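Local coordinates for protein beta-xylanase (Roseburia intestinalis L1-82, PDB 6SGF) that binds xylan weakly through this CBM86 carbohydrate-binding module, one domain of a larger enzyme that probably hydrolyses internal beta-1,4-xylosidic linkages in xylans, at residues Q60-K71 with N83-Y94; Q13-Y23 with Y38-P46. All coordinates share one frame; numbering follows the deposited sequence.

How the interactions relate
From the N terminus, interaction 2 comes first: it closes when strand 40-50 returns along strand 15-19, an outermost strand of the five-stranded antiparallel sheet. The loop between holds the rest of strand 22-26 and strand 29-34, both of the other sheet. Interaction 1 follows in series, with no nesting or crossing. It closes hairpin 68-73/84-88 at the far side of the five-stranded sheet and also pairs 54-62 with 93-96 in the other sheet, so it ties both sheets together. Strand 103-110 lies between the two contacts. They meet at the glycan site, where Lys71 of interaction 1 reaches Gln40 of interaction 2 and both bind one xylose.

Interaction 1: Q60-K71 with N83-Y94; sequences QVADQKVPISLK and NTQYGLSGQTEY. With CD (cadmium ion), chain N; XYP (beta-D-xylopyranose), chain H; XYP (beta-D-xylopyranose), chain C.
Leu88 O is gripped by two donors from 60-71. Ile68 N meets it in the carbonyl plane, on a lone pair, at 2.9 Å; Gln64 NE2 reaches it at 3.0 Å, tilted from that plane. The same amide nitrogen also donates to Val66 O. With CG anti to the backbone N (chi1 -175°) and the chain extended beyond it, Gln64 brings its amide to the edge of the Tyr94 ring. There Tyr94 OH donates to Gln64 OE1 at 2.8 Å, on a lone pair, with amide and ring planes 73° apart. A leucine here would probably leave the Tyr94 hydroxyl without this acceptor, and Leu88 O and Val66 O without the amide donor. Ile68 is paired with two residues at once, Gly87 and Leu88, which makes a G1 beta bulge in the hairpin 68-73/84-88; the positive phi of Gly87 suits glycine. On the face that carries Ile68, Leu70 and Leu88, Leu70 CD1 presses tightly on Leu88 CD1 at 3.5 Å and also touches Tyr94 CB. On the glycan side, extended Lys71 runs beside Thr84, and its NZ donates to O3 of a xylose at 2.9 Å. Asp78 forms a salt bridge with the same NZ. The Tyr86 ring lies against the next xylose, CE1 3.3 Å from its O5.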
loop_
_atom_site.group_PDB
_atom_site.type_symbol
_atom_site.label_atom_id
_atom_site.label_comp_id
_atom_site.label_asym_id
_atom_site.label_seq_id
_atom_site.Cartn_x
_atom_site.Cartn_y
_atom_site.Cartn_z
ATOM N N GLN B 60 -5.546 0.703 -6.355
ATOM C CA GLN B 60 -4.290 1.261 -6.829
ATOM C C GLN B 60 -3.522 0.196 -7.598
ATOM O O GLN B 60 -3.297 -0.912 -7.083
ATOM C CB GLN B 60 -3.449 1.785 -5.666
ATOM C CG GLN B 60 -2.143 2.459 -6.097
ATOM C CD GLN B 60 -1.361 3.071 -4.919
ATOM O OE1 GLN B 60 -1.646 2.818 -3.747
ATOM N NE2 GLN B 60 -0.380 3.864 -5.244
ATOM N N VAL B 61 -3.118 0.542 -8.822
ATOM C CA VAL B 61 -2.405 -0.356 -9.716
ATOM C C VAL B 61 -1.099 0.282 -10.187
ATOM O O VAL B 61 -0.874 1.491 -10.062
ATOM C CB VAL B 61 -3.266 -0.781 -10.919
ATOM C CG1 VAL B 61 -4.525 -1.487 -10.457
ATOM C CG2 VAL B 61 -3.594 0.392 -11.778
ATOM N N ALA B 62 -0.237 -0.563 -10.752
ATOM C CA ALA B 62 1.039 -0.119 -11.303
ATOM C C ALA B 62 1.358 -0.981 -12.518
ATOM O O ALA B 62 0.878 -2.099 -12.642
ATOM C CB ALA B 62 2.152 -0.187 -10.242
ATOM N N ASP B 63 2.164 -0.431 -13.421
ATOM C CA ASP B 63 2.614 -1.139 -14.624
ATOM C C ASP B 63 1.443 -1.720 -15.417
ATOM O O ASP B 63 1.497 -2.841 -15.932
ATOM C CB ASP B 63 3.625 -2.217 -14.269
ATOM C CG ASP B 63 5.000 -1.641 -14.040
ATOM O OD1 ASP B 63 5.344 -0.665 -14.739
ATOM O OD2 ASP B 63 5.685 -2.167 -13.164
ATOM N N GLN B 64 0.378 -0.934 -15.535
ATOM C CA GLN B 64 -0.819 -1.375 -16.243
ATOM C C GLN B 64 -0.563 -1.356 -17.746
ATOM O O GLN B 64 -0.268 -0.305 -18.322
ATOM C CB GLN B 64 -2.007 -0.477 -15.899
ATOM C CG GLN B 64 -3.334 -0.952 -16.524
ATOM C CD GLN B 64 -4.516 -0.040 -16.196
ATOM O OE1 GLN B 64 -4.408 0.894 -15.427
ATOM N NE2 GLN B 64 -5.632 -0.310 -16.810
ATOM N N LYS B 65 -0.693 -2.520 -18.379
ATOM C CA LYS B 65 -0.432 -2.667 -19.802
ATOM C C LYS B 65 -1.653 -3.136 -20.571
ATOM O O LYS B 65 -1.509 -3.552 -21.725
ATOM C CB LYS B 65 0.722 -3.630 -20.060
ATOM C CG LYS B 65 1.988 -3.276 -19.325
ATOM C CD LYS B 65 2.787 -2.207 -19.951
ATOM C CE LYS B 65 4.152 -2.114 -19.232
ATOM N NZ LYS B 65 4.076 -1.259 -17.999
ATOM N N VAL B 66 -2.836 -3.096 -19.960
ATOM C CA VAL B 66 -4.086 -3.512 -20.602
ATOM C C VAL B 66 -5.233 -2.818 -19.874
ATOM O O VAL B 66 -5.127 -2.599 -18.651
ATOM C CB VAL B 66 -4.218 -5.046 -20.578
ATOM C CG1 VAL B 66 -4.213 -5.547 -19.117
ATOM C CG2 VAL B 66 -5.485 -5.502 -21.314
ATOM N N PRO B 67 -6.332 -2.436 -20.543
ATOM C CA PRO B 67 -7.492 -1.927 -19.787
ATOM C C PRO B 67 -8.023 -2.991 -18.835
ATOM O O PRO B 67 -7.987 -4.184 -19.141
ATOM C CB PRO B 67 -8.517 -1.583 -20.874
ATOM C CG PRO B 67 -7.684 -1.413 -22.149
ATOM C CD PRO B 67 -6.564 -2.383 -22.002
ATOM N N ILE B 68 -8.495 -2.559 -17.659
ATOM C CA ILE B 68 -8.916 -3.509 -16.635
ATOM C C ILE B 68 -10.362 -3.249 -16.220
ATOM O O ILE B 68 -10.884 -2.141 -16.318
ATOM C CB ILE B 68 -8.004 -3.510 -15.371
ATOM C CG1 ILE B 68 -7.935 -2.125 -14.697
ATOM C CG2 ILE B 68 -6.649 -3.999 -15.715
ATOM C CD1 ILE B 68 -7.107 -2.117 -13.453
ATOM N N SER B 69 -10.980 -4.309 -15.701
ATOM C CA SER B 69 -12.280 -4.287 -15.062
ATOM C C SER B 69 -12.109 -4.588 -13.580
ATOM O O SER B 69 -11.286 -5.425 -13.195
ATOM C CB SER B 69 -13.198 -5.309 -15.739
ATOM O OG SER B 69 -13.385 -4.873 -17.086
ATOM N N LEU B 70 -12.847 -3.862 -12.753
ATOM C CA LEU B 70 -12.725 -3.938 -11.313
ATOM C C LEU B 70 -14.061 -4.375 -10.725
ATOM O O LEU B 70 -15.128 -3.933 -11.177
ATOM C CB LEU B 70 -12.285 -2.603 -10.741
ATOM C CG LEU B 70 -10.977 -2.070 -11.328
ATOM C CD1 LEU B 70 -10.766 -0.620 -10.853
ATOM C CD2 LEU B 70 -9.790 -2.900 -11.008
ATOM N N LYS B 71 -14.002 -5.218 -9.705
ATOM C CA LYS B 71 -15.189 -5.807 -9.103
ATOM C C LYS B 71 -15.153 -5.719 -7.584
ATOM O O LYS B 71 -14.121 -5.975 -6.967
ATOM C CB LYS B 71 -15.325 -7.292 -9.476
ATOM C CG LYS B 71 -15.478 -7.554 -10.951
ATOM C CD LYS B 71 -15.609 -9.075 -11.198
ATOM C CE LYS B 71 -15.820 -9.433 -12.661
ATOM N NZ LYS B 71 -16.211 -10.889 -12.717
ATOM N N ASN B 83 -21.659 -3.017 -9.140
ATOM C CA ASN B 83 -20.416 -3.047 -8.379
ATOM C C ASN B 83 -19.211 -3.430 -9.230
ATOM O O ASN B 83 -18.188 -3.877 -8.689
ATOM C CB ASN B 83 -20.606 -3.989 -7.205
ATOM C CG ASN B 83 -21.558 -3.422 -6.189
ATOM O OD1 ASN B 83 -21.682 -2.198 -6.061
ATOM N ND2 ASN B 83 -22.261 -4.283 -5.492
ATOM N N THR B 84 -19.308 -3.216 -10.547
ATOM C CA THR B 84 -18.273 -3.528 -11.518
ATOM C C THR B 84 -18.096 -2.329 -12.438
ATOM O O THR B 84 -19.077 -1.703 -12.845
ATOM C CB THR B 84 -18.646 -4.762 -12.355
ATOM O OG1 THR B 84 -18.971 -5.849 -11.484
ATOM C CG2 THR B 84 -17.503 -5.177 -13.258
ATOM N N GLN B 85 -16.858 -2.014 -12.793
ATOM C CA GLN B 85 -16.602 -1.019 -13.831
ATOM C C GLN B 85 -15.684 -1.687 -14.838
ATOM O O GLN B 85 -14.815 -2.459 -14.451
ATOM C CB GLN B 85 -16.001 0.253 -13.256
ATOM C CG GLN B 85 -17.005 1.072 -12.480
ATOM C CD GLN B 85 -16.629 2.541 -12.379
ATOM O OE1 GLN B 85 -15.614 2.983 -12.931
ATOM N NE2 GLN B 85 -17.463 3.315 -11.683
ATOM N N TYR B 86 -15.905 -1.438 -16.127
ATOM C CA TYR B 86 -15.173 -2.121 -17.173
ATOM C C TYR B 86 -14.332 -1.176 -18.024
ATOM O O TYR B 86 -14.692 -0.015 -18.232
ATOM C CB TYR B 86 -16.138 -2.837 -18.111
ATOM C CG TYR B 86 -17.127 -3.779 -17.510
ATOM C CD1 TYR B 86 -16.818 -5.112 -17.339
ATOM C CD2 TYR B 86 -18.414 -3.340 -17.133
ATOM C CE1 TYR B 86 -17.758 -6.005 -16.819
ATOM C CE2 TYR B 86 -19.349 -4.224 -16.612
ATOM C CZ TYR B 86 -19.007 -5.558 -16.463
ATOM O OH TYR B 86 -19.896 -6.464 -15.947
ATOM N N GLY B 87 -13.250 -1.720 -18.577
ATOM C CA GLY B 87 -12.449 -1.058 -19.609
ATOM C C GLY B 87 -11.713 0.180 -19.155
ATOM O O GLY B 87 -11.608 1.154 -19.915
ATOM N N LEU B 88 -11.206 0.167 -17.922
ATOM C CA LEU B 88 -10.576 1.325 -17.315
ATOM C C LEU B 88 -9.096 1.377 -17.684
ATOM O O LEU B 88 -8.403 0.360 -17.662
ATOM C CB LEU B 88 -10.719 1.283 -15.787
ATOM C CG LEU B 88 -12.125 1.103 -15.203
ATOM C CD1 LEU B 88 -12.053 0.910 -13.692
ATOM C CD2 LEU B 88 -13.016 2.296 -15.576
ATOM N N SER B 89 -8.629 2.573 -18.043
ATOM C CA SER B 89 -7.241 2.784 -18.419
ATOM C C SER B 89 -6.862 4.219 -18.071
ATOM O O SER B 89 -7.720 5.074 -17.842
ATOM C CB SER B 89 -6.970 2.518 -19.911
ATOM O OG SER B 89 -7.543 3.521 -20.724
ATOM N N GLY B 90 -5.552 4.443 -17.970
ATOM C CA GLY B 90 -4.995 5.773 -17.900
ATOM C C GLY B 90 -4.819 6.353 -16.513
ATOM O O GLY B 90 -4.439 7.523 -16.407
ATOM N N GLN B 91 -5.116 5.604 -15.456
ATOM C CA GLN B 91 -4.970 6.095 -14.092
ATOM C C GLN B 91 -4.225 5.042 -13.298
ATOM O O GLN B 91 -4.263 3.866 -13.641
ATOM C CB GLN B 91 -6.323 6.363 -13.423
ATOM C CG GLN B 91 -7.203 7.329 -14.223
ATOM C CD GLN B 91 -8.672 7.281 -13.813
ATOM O OE1 GLN B 91 -9.569 7.545 -14.624
ATOM N NE2 GLN B 91 -8.927 6.929 -12.550
ATOM N N THR B 92 -3.583 5.455 -12.211
ATOM C CA THR B 92 -3.018 4.465 -11.284
ATOM C C THR B 92 -3.926 4.214 -10.096
ATOM O O THR B 92 -3.635 3.317 -9.289
ATOM C CB THR B 92 -1.636 4.872 -10.747
ATOM O OG1 THR B 92 -1.710 6.182 -10.200
ATOM C CG2 THR B 92 -0.535 4.794 -11.846
ATOM N N GLU B 93 -5.010 4.982 -9.964
ATOM C CA GLU B 93 -6.028 4.761 -8.938
ATOM C C GLU B 93 -7.395 4.893 -9.580
ATOM O O GLU B 93 -7.675 5.895 -10.251
ATOM C CB GLU B 93 -5.860 5.765 -7.783
ATOM C CG GLU B 93 -4.537 5.570 -7.092
ATOM C CD GLU B 93 -4.465 6.143 -5.695
ATOM O OE1 GLU B 93 -5.296 7.003 -5.352
ATOM O OE2 GLU B 93 -3.558 5.713 -4.939
ATOM N N TYR B 94 -8.244 3.897 -9.353
ATOM C CA TYR B 94 -9.596 3.883 -9.884
ATOM C C TYR B 94 -10.577 3.688 -8.741
ATOM O O TYR B 94 -10.350 2.854 -7.872
ATOM C CB TYR B 94 -9.801 2.745 -10.882
ATOM C CG TYR B 94 -8.859 2.748 -12.075
ATOM C CD1 TYR B 94 -9.143 3.521 -13.181
ATOM C CD2 TYR B 94 -7.704 1.954 -12.106
ATOM C CE1 TYR B 94 -8.315 3.530 -14.275
ATOM C CE2 TYR B 94 -6.867 1.977 -13.195
ATOM C CZ TYR B 94 -7.192 2.767 -14.284
ATOM O OH TYR B 94 -6.420 2.806 -15.411
HETATM CD CD CD N . 7.243 0.745 -14.670
HETATM C C1 XYP H . -19.197 -9.944 -18.700
HETATM C C2 XYP H . -20.575 -9.284 -18.779
HETATM C C3 XYP H . -20.668 -8.292 -19.888
HETATM C C4 XYP H . -19.554 -7.316 -19.760
HETATM C C5 XYP H . -18.177 -7.971 -19.598
HETATM O O2 XYP H . -21.584 -10.273 -18.992
HETATM O O3 XYP H . -21.898 -7.551 -19.740
HETATM O O4 XYP H . -19.415 -6.525 -20.938
HETATM O O5 XYP H . -18.167 -8.871 -18.459
HETATM C C1 XYP C . -17.228 -14.260 -16.474
HETATM C C2 XYP C . -16.938 -13.026 -15.617
HETATM C C3 XYP C . -17.914 -11.950 -15.944
HETATM C C4 XYP C . -18.044 -11.720 -17.432
HETATM C C5 XYP C . -18.330 -13.003 -18.226
HETATM O O2 XYP C . -16.934 -13.424 -14.243
HETATM O O3 XYP C . -17.452 -10.726 -15.305
HETATM O O4 XYP C . -19.118 -10.782 -17.606
HETATM O O5 XYP C . -17.233 -13.925 -17.928
HETATM O O HOH W 1 -11.402 -4.435 -19.126
HETATM O O HOH W 2 6.210 1.997 -14.249
#

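Interaction 2: Q13-Y23 with Y38-P46; sequences QLKVAWGDADY and YNQVKWTLP. With XYP (beta-D-xylopyranose), chain C; XYP (beta-D-xylopyranose), chain D; XYP (beta-D-xylopyranose), chain H.
A classic beta bulge sets two residues, Ala17 and Trp18, opposite Lys42 and shifts the register of two antiparallel strands by one residue. Lys42 O takes a short bond from Ala17 N at 2.7 Å and a weak one from Trp18 N. Lys42 N in turn donates to Trp18 O at 2.8 Å. Trp18 then turns its indole edge to Gln40: CZ3 meets CG in the ring plane, 3.8 Å away. Past Gly19 a side chain joins the pairing. Asp20 CG sits between its own backbone N and carbonyl carbon (chi1 51°), which sets OD1 to accept from Gln40 N at 2.8 Å. Ala21 N bonds to Gln40 O from above the carbonyl plane.

The bulged strand 15-19 is an outermost strand of the five-stranded antiparallel sheet in this carbohydrate-binding module. On the inner side, Val41 CG1 lies over the centre of the Trp43 indole, 3.6 Å above its plane. Val16 lies alongside this pair, with CG1 against Val41 CG1 and CG2 near Trp43 NE1. Leu14 CD2 meets Leu45 CD2, and Phe9 packs against both residues.

The end of this strand pair carries part of the glycan site. Gln40 NE2 donates to O2 of a xylose at 3.0 Å, and the bond is nearly straight (169°). A water shared with Asp20 OD2 and Tyr38 O also binds this nitrogen, while Gln40 OE1 accepts from Lys71. C5 of the same xylose lies over the centre of the Tyr38 ring, 4.0 Å above its plane.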
loop_
_atom_site.group_PDB
_atom_site.type_symbol
_atom_site.label_atom_id
_atom_site.label_comp_id
_atom_site.label_asym_id
_atom_site.label_seq_id
_atom_site.Cartn_x
_atom_site.Cartn_y
_atom_site.Cartn_z
ATOM N N GLN B 13 -1.673 -8.279 2.034
ATOM C CA GLN B 13 -2.754 -8.626 2.949
ATOM C C GLN B 13 -3.942 -9.294 2.262
ATOM O O GLN B 13 -4.847 -9.759 2.955
ATOM C CB GLN B 13 -3.238 -7.371 3.682
ATOM C CG GLN B 13 -2.170 -6.591 4.394
ATOM C CD GLN B 13 -2.729 -5.353 5.079
ATOM O OE1 GLN B 13 -2.802 -4.279 4.493
ATOM N NE2 GLN B 13 -3.135 -5.509 6.328
ATOM N N LEU B 14 -3.934 -9.395 0.936
ATOM C CA LEU B 14 -5.052 -9.903 0.161
ATOM C C LEU B 14 -4.683 -11.311 -0.293
ATOM O O LEU B 14 -3.717 -11.494 -1.033
ATOM C CB LEU B 14 -5.338 -8.972 -1.021
ATOM C CG LEU B 14 -5.802 -7.564 -0.641
ATOM C CD1 LEU B 14 -5.868 -6.695 -1.874
ATOM C CD2 LEU B 14 -7.167 -7.664 0.041
ATOM N N LYS B 15 -5.493 -12.285 0.067
ATOM C CA LYS B 15 -5.249 -13.688 -0.326
ATOM C C LYS B 15 -6.087 -14.043 -1.542
ATOM O O LYS B 15 -7.197 -13.637 -1.598
ATOM C CB LYS B 15 -5.606 -14.634 0.802
ATOM C CG LYS B 15 -4.422 -15.016 1.655
ATOM C CD LYS B 15 -4.244 -14.131 2.830
ATOM C CE LYS B 15 -2.947 -14.404 3.561
ATOM N NZ LYS B 15 -2.052 -13.232 3.509
ATOM N N VAL B 16 -5.526 -14.786 -2.476
ATOM C CA VAL B 16 -6.251 -15.134 -3.692
ATOM C C VAL B 16 -7.296 -16.203 -3.353
ATOM O O VAL B 16 -6.980 -17.264 -2.819
ATOM C CB VAL B 16 -5.317 -15.634 -4.805
ATOM C CG1 VAL B 16 -6.163 -16.134 -6.020
ATOM C CG2 VAL B 16 -4.365 -14.539 -5.278
ATOM N N ALA B 17 -8.551 -15.909 -3.676
ATOM C CA ALA B 17 -9.623 -16.887 -3.495
ATOM C C ALA B 17 -9.793 -17.780 -4.731
ATOM O O ALA B 17 -10.067 -18.984 -4.620
ATOM C CB ALA B 17 -10.953 -16.183 -3.194
ATOM N N TRP B 18 -9.632 -17.200 -5.911
ATOM C CA TRP B 18 -9.874 -17.877 -7.176
ATOM C C TRP B 18 -9.186 -17.054 -8.244
ATOM O O TRP B 18 -9.130 -15.823 -8.151
ATOM C CB TRP B 18 -11.364 -17.995 -7.473
ATOM C CG TRP B 18 -11.762 -18.855 -8.640
ATOM C CD1 TRP B 18 -12.111 -20.186 -8.591
ATOM C CD2 TRP B 18 -11.906 -18.456 -10.020
ATOM N NE1 TRP B 18 -12.469 -20.633 -9.845
ATOM C CE2 TRP B 18 -12.355 -19.595 -10.741
ATOM C CE3 TRP B 18 -11.700 -17.271 -10.706
ATOM C CZ2 TRP B 18 -12.576 -19.573 -12.118
ATOM C CZ3 TRP B 18 -11.935 -17.238 -12.072
ATOM C CH2 TRP B 18 -12.374 -18.397 -12.769
ATOM N N GLY B 19 -8.629 -17.722 -9.223
ATOM C CA GLY B 19 -8.094 -16.985 -10.339
ATOM C C GLY B 19 -7.694 -17.827 -11.523
ATOM O O GLY B 19 -6.907 -18.770 -11.375
ATOM N N ASP B 20 -8.180 -17.493 -12.714
ATOM C CA ASP B 20 -7.652 -18.149 -13.905
ATOM C C ASP B 20 -6.637 -17.278 -14.644
ATOM O O ASP B 20 -6.021 -17.734 -15.616
ATOM C CB ASP B 20 -8.782 -18.569 -14.861
ATOM C CG ASP B 20 -9.765 -17.451 -15.191
ATOM O OD1 ASP B 20 -9.595 -16.277 -14.772
ATOM O OD2 ASP B 20 -10.752 -17.770 -15.899
ATOM N N ALA B 21 -6.424 -16.048 -14.192
ATOM C CA ALA B 21 -5.219 -15.330 -14.574
ATOM C C ALA B 21 -4.013 -15.937 -13.866
ATOM O O ALA B 21 -4.141 -16.695 -12.901
ATOM C CB ALA B 21 -5.343 -13.849 -14.216
ATOM N N ASP B 22 -2.826 -15.591 -14.349
ATOM C CA ASP B 22 -1.588 -15.940 -13.671
ATOM C C ASP B 22 -1.264 -14.852 -12.657
ATOM O O ASP B 22 -1.388 -13.668 -12.974
ATOM C CB ASP B 22 -0.475 -16.068 -14.685
ATOM C CG ASP B 22 0.628 -16.991 -14.233
ATOM O OD1 ASP B 22 0.636 -17.489 -13.087
ATOM O OD2 ASP B 22 1.498 -17.248 -15.059
ATOM N N TYR B 23 -0.902 -15.250 -11.430
ATOM C CA TYR B 23 -0.663 -14.271 -10.365
ATOM C C TYR B 23 0.506 -14.708 -9.493
ATOM O O TYR B 23 0.693 -15.900 -9.222
ATOM C CB TYR B 23 -1.911 -14.078 -9.488
ATOM C CG TYR B 23 -2.533 -15.370 -9.031
ATOM C CD1 TYR B 23 -2.086 -16.027 -7.888
ATOM C CD2 TYR B 23 -3.568 -15.941 -9.739
ATOM C CE1 TYR B 23 -2.652 -17.225 -7.483
ATOM C CE2 TYR B 23 -4.125 -17.134 -9.340
ATOM C CZ TYR B 23 -3.668 -17.773 -8.227
ATOM O OH TYR B 23 -4.255 -18.964 -7.854
ATOM N N TYR B 38 -11.689 -12.413 -20.251
ATOM C CA TYR B 38 -12.416 -12.591 -18.991
ATOM C C TYR B 38 -11.590 -13.330 -17.941
ATOM O O TYR B 38 -12.112 -13.587 -16.839
ATOM C CB TYR B 38 -13.781 -13.305 -19.148
ATOM C CG TYR B 38 -14.716 -12.533 -20.062
ATOM C CD1 TYR B 38 -14.874 -11.168 -19.920
ATOM C CD2 TYR B 38 -15.425 -13.166 -21.082
ATOM C CE1 TYR B 38 -15.697 -10.440 -20.774
ATOM C CE2 TYR B 38 -16.267 -12.432 -21.943
ATOM C CZ TYR B 38 -16.395 -11.076 -21.769
ATOM O OH TYR B 38 -17.215 -10.322 -22.581
ATOM N N ASN B 39 -10.319 -13.647 -18.221
ATOM C CA ASN B 39 -9.398 -14.082 -17.179
ATOM C C ASN B 39 -9.419 -13.048 -16.049
ATOM O O ASN B 39 -9.496 -11.837 -16.282
ATOM C CB ASN B 39 -7.950 -14.190 -17.695
ATOM C CG ASN B 39 -7.582 -15.562 -18.306
ATOM O OD1 ASN B 39 -6.438 -15.751 -18.719
ATOM N ND2 ASN B 39 -8.520 -16.486 -18.371
ATOM N N GLN B 40 -9.309 -13.524 -14.823
ATOM C CA GLN B 40 -9.507 -12.655 -13.674
ATOM C C GLN B 40 -8.944 -13.299 -12.407
ATOM O O GLN B 40 -8.628 -14.503 -12.358
ATOM C CB GLN B 40 -10.983 -12.333 -13.481
ATOM C CG GLN B 40 -11.762 -13.553 -13.078
ATOM C CD GLN B 40 -13.251 -13.293 -13.034
ATOM O OE1 GLN B 40 -13.736 -12.450 -12.273
ATOM N NE2 GLN B 40 -13.981 -14.010 -13.855
ATOM N N VAL B 41 -8.841 -12.464 -11.364
ATOM C CA VAL B 41 -8.433 -12.892 -10.031
ATOM C C VAL B 41 -9.449 -12.351 -9.049
ATOM O O VAL B 41 -9.997 -11.259 -9.245
ATOM C CB VAL B 41 -7.022 -12.397 -9.658
ATOM C CG1 VAL B 41 -6.610 -12.903 -8.271
ATOM C CG2 VAL B 41 -6.032 -12.837 -10.678
ATOM N N LYS B 42 -9.733 -13.127 -8.018
ATOM C CA LYS B 42 -10.612 -12.726 -6.935
ATOM C C LYS B 42 -9.833 -12.849 -5.635
ATOM O O LYS B 42 -9.232 -13.890 -5.387
ATOM C CB LYS B 42 -11.865 -13.596 -6.885
ATOM C CG LYS B 42 -12.714 -13.334 -5.654
ATOM C CD LYS B 42 -13.937 -14.281 -5.616
ATOM C CE LYS B 42 -14.790 -14.033 -4.412
ATOM N NZ LYS B 42 -15.990 -14.937 -4.355
ATOM N N TRP B 43 -9.809 -11.781 -4.829
ATOM C CA TRP B 43 -9.124 -11.789 -3.546
ATOM C C TRP B 43 -10.111 -11.631 -2.389
ATOM O O TRP B 43 -10.990 -10.765 -2.430
ATOM C CB TRP B 43 -8.114 -10.656 -3.429
ATOM C CG TRP B 43 -6.941 -10.638 -4.319
ATOM C CD1 TRP B 43 -5.698 -11.138 -4.056
ATOM C CD2 TRP B 43 -6.867 -10.011 -5.593
ATOM N NE1 TRP B 43 -4.852 -10.883 -5.125
ATOM C CE2 TRP B 43 -5.548 -10.183 -6.071
ATOM C CE3 TRP B 43 -7.798 -9.332 -6.394
ATOM C CZ2 TRP B 43 -5.136 -9.685 -7.289
ATOM C CZ3 TRP B 43 -7.388 -8.850 -7.610
ATOM C CH2 TRP B 43 -6.067 -9.017 -8.048
ATOM N N THR B 44 -9.892 -12.393 -1.318
ATOM C CA THR B 44 -10.661 -12.260 -0.097
ATOM C C THR B 44 -10.089 -11.155 0.782
ATOM O O THR B 44 -8.869 -10.978 0.876
ATOM C CB THR B 44 -10.659 -13.582 0.690
ATOM O OG1 THR B 44 -11.048 -14.669 -0.169
ATOM C CG2 THR B 44 -11.646 -13.480 1.878
ATOM N N LEU B 45 -10.981 -10.413 1.422
ATOM C CA LEU B 45 -10.554 -9.376 2.349
ATOM C C LEU B 45 -10.230 -10.002 3.706
ATOM O O LEU B 45 -10.826 -11.009 4.082
ATOM C CB LEU B 45 -11.642 -8.330 2.500
ATOM C CG LEU B 45 -12.054 -7.541 1.248
ATOM C CD1 LEU B 45 -13.071 -6.502 1.725
ATOM C CD2 LEU B 45 -10.828 -6.936 0.569
ATOM N N PRO B 46 -9.291 -9.435 4.458
ATOM C CA PRO B 46 -9.002 -10.007 5.789
ATOM C C PRO B 46 -10.215 -10.007 6.718
ATOM O O PRO B 46 -10.270 -10.814 7.652
ATOM C CB PRO B 46 -7.872 -9.115 6.325
ATOM C CG PRO B 46 -7.305 -8.445 5.139
ATOM C CD PRO B 46 -8.419 -8.297 4.147
HETATM C C1 XYP C . -17.228 -14.260 -16.474
HETATM C C2 XYP C . -16.938 -13.026 -15.617
HETATM C C3 XYP C . -17.914 -11.950 -15.944
HETATM C C4 XYP C . -18.044 -11.720 -17.432
HETATM C C5 XYP C . -18.330 -13.003 -18.226
HETATM O O2 XYP C . -16.934 -13.424 -14.243
HETATM O O3 XYP C . -17.452 -10.726 -15.305
HETATM O O4 XYP C . -19.118 -10.782 -17.606
HETATM O O5 XYP C . -17.233 -13.925 -17.928
HETATM O O1 XYP D . -16.058 -20.481 -16.639
HETATM C C1 XYP D . -15.651 -19.180 -16.521
HETATM C C2 XYP D . -15.752 -18.490 -17.886
HETATM C C3 XYP D . -15.548 -17.016 -17.851
HETATM C C4 XYP D . -16.389 -16.518 -16.717
HETATM C C5 XYP D . -16.108 -17.144 -15.349
HETATM O O2 XYP D . -14.746 -19.093 -18.713
HETATM O O3 XYP D . -16.012 -16.381 -19.086
HETATM O O4 XYP D . -16.154 -15.132 -16.609
HETATM O O5 XYP D . -16.472 -18.571 -15.426
HETATM C C1 XYP H . -19.197 -9.944 -18.700
HETATM C C2 XYP H . -20.575 -9.284 -18.779
HETATM C C3 XYP H . -20.668 -8.292 -19.888
HETATM C C4 XYP H . -19.554 -7.316 -19.760
HETATM C C5 XYP H . -18.177 -7.971 -19.598
HETATM O O2 XYP H . -21.584 -10.273 -18.992
HETATM O O3 XYP H . -21.898 -7.551 -19.740
HETATM O O4 XYP H . -19.415 -6.525 -20.938
HETATM O O5 XYP H . -18.167 -8.871 -18.459
HETATM O O HOH W 3 -7.014 -11.435 3.038
HETATM O O HOH W 4 -12.782 -15.766 -15.832
#